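Local coordinates for protein PBP5 (Haemophilus influenzae, PDB 3A3J) that removes C-terminal D-alanyl residues from cell-wall peptide precursors, acting as a serine-type D-alanyl-D-alanine carboxypeptidase, at residues 241-244 and 245-249; 123-126 and 127-130; 116-119 and 120-124. All coordinates share one frame; numbering follows the deposited sequence.

The three interactions are local contacts on two helices of the carboxypeptidase part, whose antiparallel sheet and helical region resemble the serine beta-lactamases. Interaction 1 lies on helix 235-252, packed against the sheet. Interactions 2 and 3 occupy overlapping parts of helix 115-128, sharing N123 and K124, with centres about 10 Å apart. Interaction 1 is on the opposite side of the chain's centre, about 28 Å from interaction 2 and 33 Å from interaction 3, centre to centre. Interaction 3 comes nearest the active site: the M122 side chain is about 7 Å from that of K39, the probable proton acceptor. In interaction 1, the S242 side chain is about 11 Å from that of K202, probably substrate-binding.

Interaction 1 (241-244 and 245-249); sequences ESKK and LLQWG
K243 and Q247 meet one turn apart, their side chains crossing obliquely so that the amide of Q247 lies against the aliphatic part of the lysine. Q247 NE2 is 3.1 Å from K243 CE, and Q247 CD is 3.8 Å from K243 CG. With CG anti to the backbone N (chi1 -178°) and an extended chain beyond it, K243 carries its ammonium past the amide to D193, with which it forms a salt bridge, and to T195 OG1. The glutamine packs on the methylenes, while the ammonium finds its partners beyond them. The backbone beneath them is joined by Q247 N to K243 O, 3.0 Å long and nearly straight at 172°.

L245 brings CG to 3.6 Å from E241 O, beside the carbonyl that receives its own N-H. Its side chain also touches Y12 and V229, while L246 reaches L14, S227 and A217. This places the buried side of helix 235-252 on the antiparallel sheet of the penicillin-recognising, beta-lactamase-like fold, with strands 11-16, 224-232 and 210-218 beneath it.

K244, itself exposed, bends at chi3 (-144°) and reaches back to the buried E241. Its NZ forms a salt bridge 2.9 Å long with E241 OE2, meeting the syn lone pair of the carboxylate. The other carboxylate oxygen, OE1, accepts a hydrogen bond from T8 N.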
ATOM      1  N   GLU A 241      -0.917  -2.865 -19.484  1.00 28.84           N
ATOM      2  CA  GLU A 241      -0.119  -1.741 -19.034  1.00 29.46           C
ATOM      3  C   GLU A 241       0.478  -1.997 -17.635  1.00 29.14           C
ATOM      4  O   GLU A 241       1.588  -1.563 -17.345  1.00 28.41           O
ATOM      5  CB  GLU A 241      -0.929  -0.468 -19.036  1.00 30.80           C
ATOM      6  CG  GLU A 241      -1.503  -0.139 -20.370  1.00 32.11           C
ATOM      7  CD  GLU A 241      -0.398  -0.184 -21.437  1.00 38.86           C
ATOM      8  OE1 GLU A 241       0.475   0.701 -21.436  1.00 44.48           O
ATOM      9  OE2 GLU A 241      -0.389  -1.080 -22.289  1.00 39.39           O
ATOM     10  N   SER A 242      -0.243  -2.721 -16.780  1.00 29.27           N
ATOM     11  CA  SER A 242       0.266  -2.946 -15.459  1.00 29.78           C
ATOM     12  C   SER A 242       1.443  -3.886 -15.567  1.00 31.09           C
ATOM     13  O   SER A 242       2.483  -3.662 -14.935  1.00 30.89           O
ATOM     14  CB  SER A 242      -0.788  -3.543 -14.528  1.00 28.97           C
ATOM     15  OG  SER A 242      -1.661  -2.513 -14.131  1.00 29.10           O
ATOM     16  N   LYS A 243       1.219  -5.008 -16.256  1.00 31.44           N
ATOM     17  CA  LYS A 243       2.285  -5.992 -16.475  1.00 31.64           C
ATOM     18  C   LYS A 243       3.505  -5.316 -17.133  1.00 29.88           C
ATOM     19  O   LYS A 243       4.637  -5.592 -16.780  1.00 29.53           O
ATOM     20  CB  LYS A 243       1.755  -7.155 -17.317  1.00 32.71           C
ATOM     21  CG  LYS A 243       2.791  -8.232 -17.555  1.00 34.53           C
ATOM     22  CD  LYS A 243       2.152  -9.571 -17.951  1.00 37.29           C
ATOM     23  CE  LYS A 243       3.236 -10.444 -18.631  1.00 34.77           C
ATOM     24  NZ  LYS A 243       2.905 -11.922 -18.660  1.00 31.57           N
ATOM     25  N   LYS A 244       3.273  -4.381 -18.040  1.00 29.93           N
ATOM     26  CA  LYS A 244       4.366  -3.623 -18.619  1.00 29.11           C
ATOM     27  C   LYS A 244       5.198  -2.856 -17.545  1.00 30.61           C
ATOM     28  O   LYS A 244       6.462  -2.815 -17.592  1.00 29.04           O
ATOM     29  CB  LYS A 244       3.843  -2.631 -19.659  1.00 29.98           C
ATOM     30  CG  LYS A 244       3.736  -3.202 -21.105  1.00 30.21           C
ATOM     31  CD  LYS A 244       3.337  -2.158 -22.147  1.00 28.53           C
ATOM     32  CE  LYS A 244       2.409  -2.764 -23.242  1.00 32.98           C
ATOM     33  NZ  LYS A 244       1.843  -1.643 -24.007  1.00 33.79           N
ATOM     34  N   LEU A 245       4.500  -2.156 -16.639  1.00 30.05           N
ATOM     35  CA  LEU A 245       5.181  -1.450 -15.545  1.00 29.07           C
ATOM     36  C   LEU A 245       5.941  -2.421 -14.672  1.00 29.40           C
ATOM     37  O   LEU A 245       7.126  -2.203 -14.369  1.00 30.01           O
ATOM     38  CB  LEU A 245       4.184  -0.686 -14.695  1.00 28.35           C
ATOM     39  CG  LEU A 245       3.781   0.590 -15.419  1.00 27.51           C
ATOM     40  CD1 LEU A 245       2.525   1.160 -14.687  1.00 26.23           C
ATOM     41  CD2 LEU A 245       4.935   1.637 -15.354  1.00 25.99           C
ATOM     42  N   LEU A 246       5.291  -3.507 -14.276  1.00 28.80           N
ATOM     43  CA  LEU A 246       5.921  -4.386 -13.339  1.00 29.06           C
ATOM     44  C   LEU A 246       7.232  -5.005 -13.955  1.00 32.80           C
ATOM     45  O   LEU A 246       8.293  -4.979 -13.318  1.00 31.99           O
ATOM     46  CB  LEU A 246       4.934  -5.444 -12.889  1.00 28.93           C
ATOM     47  CG  LEU A 246       3.709  -4.878 -12.138  1.00 26.45           C
ATOM     48  CD1 LEU A 246       2.702  -6.012 -11.893  1.00 28.56           C
ATOM     49  CD2 LEU A 246       4.140  -4.217 -10.799  1.00 20.92           C
ATOM     50  N   GLN A 247       7.134  -5.557 -15.172  1.00 33.63           N
ATOM     51  CA  GLN A 247       8.267  -6.203 -15.862  1.00 36.16           C
ATOM     52  C   GLN A 247       9.399  -5.237 -16.147  1.00 36.92           C
ATOM     53  O   GLN A 247      10.539  -5.588 -15.981  1.00 38.93           O
ATOM     54  CB  GLN A 247       7.819  -6.889 -17.159  1.00 34.87           C
ATOM     55  CG  GLN A 247       7.004  -8.162 -16.934  1.00 35.75           C
ATOM     56  CD  GLN A 247       6.485  -8.693 -18.284  1.00 35.34           C
ATOM     57  OE1 GLN A 247       6.315  -7.916 -19.259  1.00 35.35           O
ATOM     58  NE2 GLN A 247       6.278 -10.001 -18.358  1.00 32.94           N
ATOM     59  N   TRP A 248       9.091  -4.017 -16.550  1.00 38.37           N
ATOM     60  CA  TRP A 248      10.114  -3.007 -16.656  1.00 38.98           C
ATOM     61  C   TRP A 248      10.772  -2.792 -15.323  1.00 40.52           C
ATOM     62  O   TRP A 248      12.007  -2.537 -15.225  1.00 41.19           O
ATOM     63  CB  TRP A 248       9.475  -1.702 -17.045  1.00 39.14           C
ATOM     64  CG  TRP A 248      10.421  -0.560 -17.257  1.00 40.07           C
ATOM     65  CD1 TRP A 248      11.224  -0.354 -18.357  1.00 39.18           C
ATOM     66  CD2 TRP A 248      10.638   0.574 -16.389  1.00 41.77           C
ATOM     67  NE1 TRP A 248      11.896   0.831 -18.237  1.00 40.32           N
ATOM     68  CE2 TRP A 248      11.577   1.418 -17.035  1.00 41.97           C
ATOM     69  CE3 TRP A 248      10.150   0.951 -15.132  1.00 41.00           C
ATOM     70  CZ2 TRP A 248      12.033   2.608 -16.458  1.00 39.92           C
ATOM     71  CZ3 TRP A 248      10.582   2.127 -14.573  1.00 38.09           C
ATOM     72  CH2 TRP A 248      11.512   2.957 -15.240  1.00 40.15           C
ATOM     73  N   GLY A 249       9.950  -2.817 -14.275  1.00 39.92           N
ATOM     74  CA  GLY A 249      10.495  -2.636 -12.932  1.00 39.52           C
ATOM     75  C   GLY A 249      11.416  -3.777 -12.560  1.00 39.18           C
ATOM     76  O   GLY A 249      12.575  -3.546 -12.275  1.00 41.11           O
TER

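Interaction 2 (123-126 and 127-130)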
ATOM      1  N   ASN A 123     -11.526   8.275   6.413  1.00 29.79           N
ATOM      2  CA  ASN A 123     -10.832   9.559   6.220  1.00 29.63           C
ATOM      3  C   ASN A 123      -9.839   9.787   7.357  1.00 28.99           C
ATOM      4  O   ASN A 123      -8.862  10.414   7.156  1.00 28.34           O
ATOM      5  CB  ASN A 123     -11.754  10.734   6.036  1.00 28.60           C
ATOM      6  CG  ASN A 123     -12.461  10.705   4.680  1.00 31.28           C
ATOM      7  OD1 ASN A 123     -11.873  10.297   3.690  1.00 30.17           O
ATOM      8  ND2 ASN A 123     -13.732  11.147   4.634  1.00 28.35           N
ATOM      9  N   LYS A 124     -10.086   9.194   8.512  1.00 30.51           N
ATOM     10  CA  LYS A 124      -9.091   9.202   9.569  1.00 31.88           C
ATOM     11  C   LYS A 124      -7.809   8.660   8.926  1.00 32.46           C
ATOM     12  O   LYS A 124      -6.773   9.301   9.010  1.00 33.13           O
ATOM     13  CB  LYS A 124      -9.499   8.333  10.782  1.00 31.45           C
ATOM     14  CG  LYS A 124      -8.475   8.342  11.954  1.00 34.37           C
ATOM     15  CD  LYS A 124      -8.735   7.322  13.099  1.00 36.84           C
ATOM     16  CE  LYS A 124      -8.579   5.898  12.712  1.00 41.26           C
ATOM     17  NZ  LYS A 124      -9.055   4.955  13.813  1.00 40.43           N
ATOM     18  N   TYR A 125      -7.887   7.470   8.289  1.00 31.32           N
ATOM     19  CA  TYR A 125      -6.671   6.767   7.836  1.00 28.72           C
ATOM     20  C   TYR A 125      -6.023   7.519   6.681  1.00 26.64           C
ATOM     21  O   TYR A 125      -4.831   7.429   6.456  1.00 27.06           O
ATOM     22  CB  TYR A 125      -6.991   5.348   7.469  1.00 28.10           C
ATOM     23  CG  TYR A 125      -7.211   4.455   8.666  1.00 29.00           C
ATOM     24  CD1 TYR A 125      -6.239   4.326   9.663  1.00 28.42           C
ATOM     25  CD2 TYR A 125      -8.388   3.773   8.819  1.00 27.26           C
ATOM     26  CE1 TYR A 125      -6.424   3.503  10.732  1.00 27.68           C
ATOM     27  CE2 TYR A 125      -8.585   2.971   9.903  1.00 28.56           C
ATOM     28  CZ  TYR A 125      -7.622   2.854  10.854  1.00 28.27           C
ATOM     29  OH  TYR A 125      -7.835   1.997  11.907  1.00 36.84           O
ATOM     30  N   VAL A 126      -6.818   8.263   5.961  1.00 26.47           N
ATOM     31  CA  VAL A 126      -6.314   9.099   4.882  1.00 27.46           C
ATOM     32  C   VAL A 126      -5.271  10.072   5.504  1.00 29.85           C
ATOM     33  O   VAL A 126      -4.200  10.344   4.883  1.00 29.99           O
ATOM     34  CB  VAL A 126      -7.465   9.862   4.144  1.00 25.03           C
ATOM     35  CG1 VAL A 126      -6.929  10.984   3.240  1.00 25.17           C
ATOM     36  CG2 VAL A 126      -8.356   8.914   3.279  1.00 26.50           C
ATOM     37  N   GLN A 127      -5.598  10.606   6.693  1.00 30.74           N
ATOM     38  CA  GLN A 127      -4.747  11.617   7.407  1.00 31.58           C
ATOM     39  C   GLN A 127      -3.596  10.887   7.974  1.00 31.44           C
ATOM     40  O   GLN A 127      -2.429  11.317   7.920  1.00 32.52           O
ATOM     41  CB  GLN A 127      -5.516  12.227   8.612  1.00 31.30           C
ATOM     42  CG  GLN A 127      -6.655  13.053   8.159  1.00 33.99           C
ATOM     43  CD  GLN A 127      -6.118  13.977   7.113  1.00 42.69           C
ATOM     44  OE1 GLN A 127      -4.967  14.366   7.210  1.00 45.80           O
ATOM     45  NE2 GLN A 127      -6.928  14.351   6.112  1.00 45.28           N
ATOM     46  N   GLN A 128      -3.916   9.774   8.577  1.00 29.67           N
ATOM     47  CA  GLN A 128      -2.894   9.080   9.256  1.00 30.52           C
ATOM     48  C   GLN A 128      -1.847   8.513   8.254  1.00 32.50           C
ATOM     49  O   GLN A 128      -0.693   8.397   8.617  1.00 33.42           O
ATOM     50  CB  GLN A 128      -3.558   8.012  10.047  1.00 30.77           C
ATOM     51  CG  GLN A 128      -2.668   7.134  10.834  1.00 32.79           C
ATOM     52  CD  GLN A 128      -3.523   6.108  11.473  1.00 35.25           C
ATOM     53  OE1 GLN A 128      -4.548   6.455  12.057  1.00 38.40           O
ATOM     54  NE2 GLN A 128      -3.154   4.829  11.342  1.00 36.17           N
ATOM     55  N   PHE A 129      -2.239   8.152   7.016  1.00 32.16           N
ATOM     56  CA  PHE A 129      -1.263   7.684   5.995  1.00 31.33           C
ATOM     57  C   PHE A 129      -0.501   8.852   5.392  1.00 31.41           C
ATOM     58  O   PHE A 129       0.445   8.630   4.645  1.00 31.21           O
ATOM     59  CB  PHE A 129      -1.947   6.935   4.797  1.00 29.95           C
ATOM     60  CG  PHE A 129      -2.581   5.628   5.168  1.00 26.98           C
ATOM     61  CD1 PHE A 129      -2.368   5.074   6.390  1.00 27.36           C
ATOM     62  CD2 PHE A 129      -3.357   4.925   4.243  1.00 27.90           C
ATOM     63  CE1 PHE A 129      -2.932   3.850   6.725  1.00 29.95           C
ATOM     64  CE2 PHE A 129      -3.928   3.692   4.538  1.00 24.64           C
ATOM     65  CZ  PHE A 129      -3.739   3.135   5.778  1.00 26.73           C
ATOM     66  N   GLY A 130      -0.921  10.092   5.650  1.00 31.12           N
ATOM     67  CA  GLY A 130      -0.228  11.237   5.044  1.00 30.24           C
ATOM     68  C   GLY A 130      -0.547  11.611   3.609  1.00 31.30           C
ATOM     69  O   GLY A 130       0.307  12.163   2.892  1.00 32.05           O
TER
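Y125 and Q128 run side by side in the same direction, bringing the glutamine amide to the edge of the tyrosine ring. Q128 NE2 lies near the ring plane, 3.5 Å from Y125 CD1, and OE1 is 3.6 Å from the same carbon. The amide and ring planes are turned 74° apart, so the two flat groups do not stack. Q128 gets there with CG anti to the backbone N (chi1 179°) and an extended chain beyond.

The methylene CE of K124 sits over one face of the tyrosine ring, 3.7 Å above its plane and toward the rim. K124 also lies alongside Q128, with CE 4.1 Å from Q128 OE1.

One turn on from Y125, F129 turns a ring face to the tyrosine backbone: Y125 O is 3.2 Å from F129 CG. That oxygen also accepts the hydrogen bond from F129 N, at 2.7 Å. Here helix 115-128 gives way to a turn in a Schellman motif, with G130 at positive phi (80°). G130 N donates to Q127 O at 3.0 Å as the chain leaves the helix.

Farther out, the aromatic groups face helix 38-51 of the carboxypeptidase fold. Y44 makes edge-to-face contacts with both Y125 and F129, while M41 touches both side chains; H160 stacks on F129. On another side of helix 115-128, V126 packs on L131 and F136, and N123 ND2 donates to F136 O.

Interaction 3 (116-119 and 120-124); sequences PNFV and ETMNK
F118 and M122 form a Met-aromatic pair one helical turn apart. The thioether approaches obliquely: SD is 5.0 Å from the centroid of the F118 ring, on a line 68° from the ring normal. The closest side-chain approach is M122 CG to F118 CE2, at 3.7 Å. Two contrasting first torsions bring the groups together. F118 has CG anti to the backbone N (chi1 177°), whereas M122 places CG beside its N and anti to the carbonyl carbon (chi1 -72°). The methionine then continues straight to SD. These first two torsions of M122 leave SD 3.8 Å from V119 CA and 4.4 Å from V119 CG2; the turn at chi3 then leads CE away from the phenyl ring.

The other methyl of V119, CG1, faces the amide of N123 across 4.1 Å to ND2, which is hydrogen-bonded to F136 O. V119 and N123 lie side by side and point the same way, and N123 N binds V119 O at 3.0 Å.

F118 and M122 carry the buried face of helix 115-128 onto helices 101-112 and 38-51 of the carboxypeptidase fold. F118 packs on A108 and I111 of the former and on V45 of the latter. M122 touches T38 and T42 on helix 38-51, which carries K39 of the probable SxxK motif.

T121, which also touches V45, sets CB 3.3 Å from F118 O. On the exposed side, E120 bends at chi2, so its carboxylate leaves the extended course of the chain, while its CB rests near N117 O. E120 N donates to that oxygen from well above the carbonyl plane. The next N-H, from T121, also reaches N117 O, but weakly.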
ATOM      1  N   PRO A 116     -22.210   7.019   7.130  1.00 28.58           N
ATOM      2  CA  PRO A 116     -21.440   8.276   7.278  1.00 28.73           C
ATOM      3  C   PRO A 116     -20.354   8.188   8.390  1.00 27.33           C
ATOM      4  O   PRO A 116     -19.273   8.730   8.235  1.00 28.14           O
ATOM      5  CB  PRO A 116     -22.535   9.326   7.587  1.00 29.36           C
ATOM      6  CG  PRO A 116     -23.763   8.775   6.898  1.00 29.20           C
ATOM      7  CD  PRO A 116     -23.674   7.256   7.151  1.00 28.24           C
ATOM      8  N   ASN A 117     -20.600   7.479   9.474  1.00 26.02           N
ATOM      9  CA  ASN A 117     -19.603   7.475  10.522  1.00 24.85           C
ATOM     10  C   ASN A 117     -18.410   6.603  10.073  1.00 26.84           C
ATOM     11  O   ASN A 117     -17.243   6.960  10.300  1.00 28.34           O
ATOM     12  CB  ASN A 117     -20.212   6.949  11.805  1.00 22.80           C
ATOM     13  CG  ASN A 117     -21.223   7.941  12.428  1.00 22.92           C
ATOM     14  OD1 ASN A 117     -21.317   9.124  12.036  1.00 22.63           O
ATOM     15  ND2 ASN A 117     -21.980   7.451  13.384  1.00 19.48           N
ATOM     16  N   PHE A 118     -18.700   5.468   9.412  1.00 27.06           N
ATOM     17  CA  PHE A 118     -17.652   4.580   8.944  1.00 27.21           C
ATOM     18  C   PHE A 118     -16.732   5.283   7.979  1.00 25.80           C
ATOM     19  O   PHE A 118     -15.540   5.085   8.025  1.00 25.77           O
ATOM     20  CB  PHE A 118     -18.236   3.350   8.248  1.00 26.47           C
ATOM     21  CG  PHE A 118     -17.199   2.424   7.685  1.00 25.04           C
ATOM     22  CD1 PHE A 118     -16.688   1.396   8.456  1.00 23.26           C
ATOM     23  CD2 PHE A 118     -16.753   2.572   6.359  1.00 25.53           C
ATOM     24  CE1 PHE A 118     -15.772   0.515   7.898  1.00 24.00           C
ATOM     25  CE2 PHE A 118     -15.825   1.714   5.806  1.00 21.49           C
ATOM     26  CZ  PHE A 118     -15.346   0.684   6.572  1.00 21.28           C
ATOM     27  N   VAL A 119     -17.312   6.078   7.108  1.00 25.47           N
ATOM     28  CA  VAL A 119     -16.605   6.756   6.086  1.00 28.07           C
ATOM     29  C   VAL A 119     -15.559   7.682   6.753  1.00 30.88           C
ATOM     30  O   VAL A 119     -14.521   8.021   6.155  1.00 30.82           O
ATOM     31  CB  VAL A 119     -17.569   7.607   5.215  1.00 26.74           C
ATOM     32  CG1 VAL A 119     -16.795   8.498   4.385  1.00 28.93           C
ATOM     33  CG2 VAL A 119     -18.465   6.737   4.275  1.00 30.11           C
ATOM     34  N   GLU A 120     -15.866   8.122   7.988  1.00 31.80           N
ATOM     35  CA  GLU A 120     -15.058   9.116   8.649  1.00 32.12           C
ATOM     36  C   GLU A 120     -13.788   8.436   9.160  1.00 31.65           C
ATOM     37  O   GLU A 120     -12.733   9.061   9.191  1.00 32.53           O
ATOM     38  CB  GLU A 120     -15.869   9.773   9.774  1.00 32.12           C
ATOM     39  CG  GLU A 120     -15.425  11.125  10.037  1.00 37.18           C
ATOM     40  CD  GLU A 120     -15.169  11.921   8.746  1.00 44.54           C
ATOM     41  OE1 GLU A 120     -16.004  11.928   7.804  1.00 47.63           O
ATOM     42  OE2 GLU A 120     -14.125  12.588   8.710  1.00 47.88           O
ATOM     43  N   THR A 121     -13.912   7.173   9.582  1.00 31.36           N
ATOM     44  CA  THR A 121     -12.756   6.341   9.870  1.00 32.11           C
ATOM     45  C   THR A 121     -11.844   6.132   8.638  1.00 31.88           C
ATOM     46  O   THR A 121     -10.602   6.078   8.774  1.00 33.67           O
ATOM     47  CB  THR A 121     -13.198   5.018  10.412  1.00 32.32           C
ATOM     48  OG1 THR A 121     -13.856   5.259  11.643  1.00 35.93           O
ATOM     49  CG2 THR A 121     -12.002   4.096  10.745  1.00 32.08           C
ATOM     50  N   MET A 122     -12.449   6.047   7.458  1.00 29.54           N
ATOM     51  CA  MET A 122     -11.734   5.890   6.226  1.00 28.61           C
ATOM     52  C   MET A 122     -10.903   7.130   6.102  1.00 29.20           C
ATOM     53  O   MET A 122      -9.733   7.067   5.708  1.00 27.98           O
ATOM     54  CB  MET A 122     -12.695   5.789   4.982  1.00 27.23           C
ATOM     55  CG  MET A 122     -13.480   4.458   4.884  1.00 24.33           C
ATOM     56  SD  MET A 122     -14.695   4.611   3.541  1.00 27.62           S
ATOM     57  CE  MET A 122     -13.698   4.128   2.084  1.00 20.68           C
ATOM     58  N   ASN A 123     -11.526   8.275   6.413  1.00 29.79           N
ATOM     59  CA  ASN A 123     -10.832   9.559   6.220  1.00 29.63           C
ATOM     60  C   ASN A 123      -9.839   9.787   7.357  1.00 28.99           C
ATOM     61  O   ASN A 123      -8.862  10.414   7.156  1.00 28.34           O
ATOM     62  CB  ASN A 123     -11.754  10.734   6.036  1.00 28.60           C
ATOM     63  CG  ASN A 123     -12.461  10.705   4.680  1.00 31.28           C
ATOM     64  OD1 ASN A 123     -11.873  10.297   3.690  1.00 30.17           O
ATOM     65  ND2 ASN A 123     -13.732  11.147   4.634  1.00 28.35           N
ATOM     66  N   LYS A 124     -10.086   9.194   8.512  1.00 30.51           N
ATOM     67  CA  LYS A 124      -9.091   9.202   9.569  1.00 31.88           C
ATOM     68  C   LYS A 124      -7.809   8.660   8.926  1.00 32.46           C
ATOM     69  O   LYS A 124      -6.773   9.301   9.010  1.00 33.13           O
ATOM     70  CB  LYS A 124      -9.499   8.333  10.782  1.00 31.45           C
ATOM     71  CG  LYS A 124      -8.475   8.342  11.954  1.00 34.37           C
ATOM     72  CD  LYS A 124      -8.735   7.322  13.099  1.00 36.84           C
ATOM     73  CE  LYS A 124      -8.579   5.898  12.712  1.00 41.26           C
ATOM     74  NZ  LYS A 124      -9.055   4.955  13.813  1.00 40.43           N
TER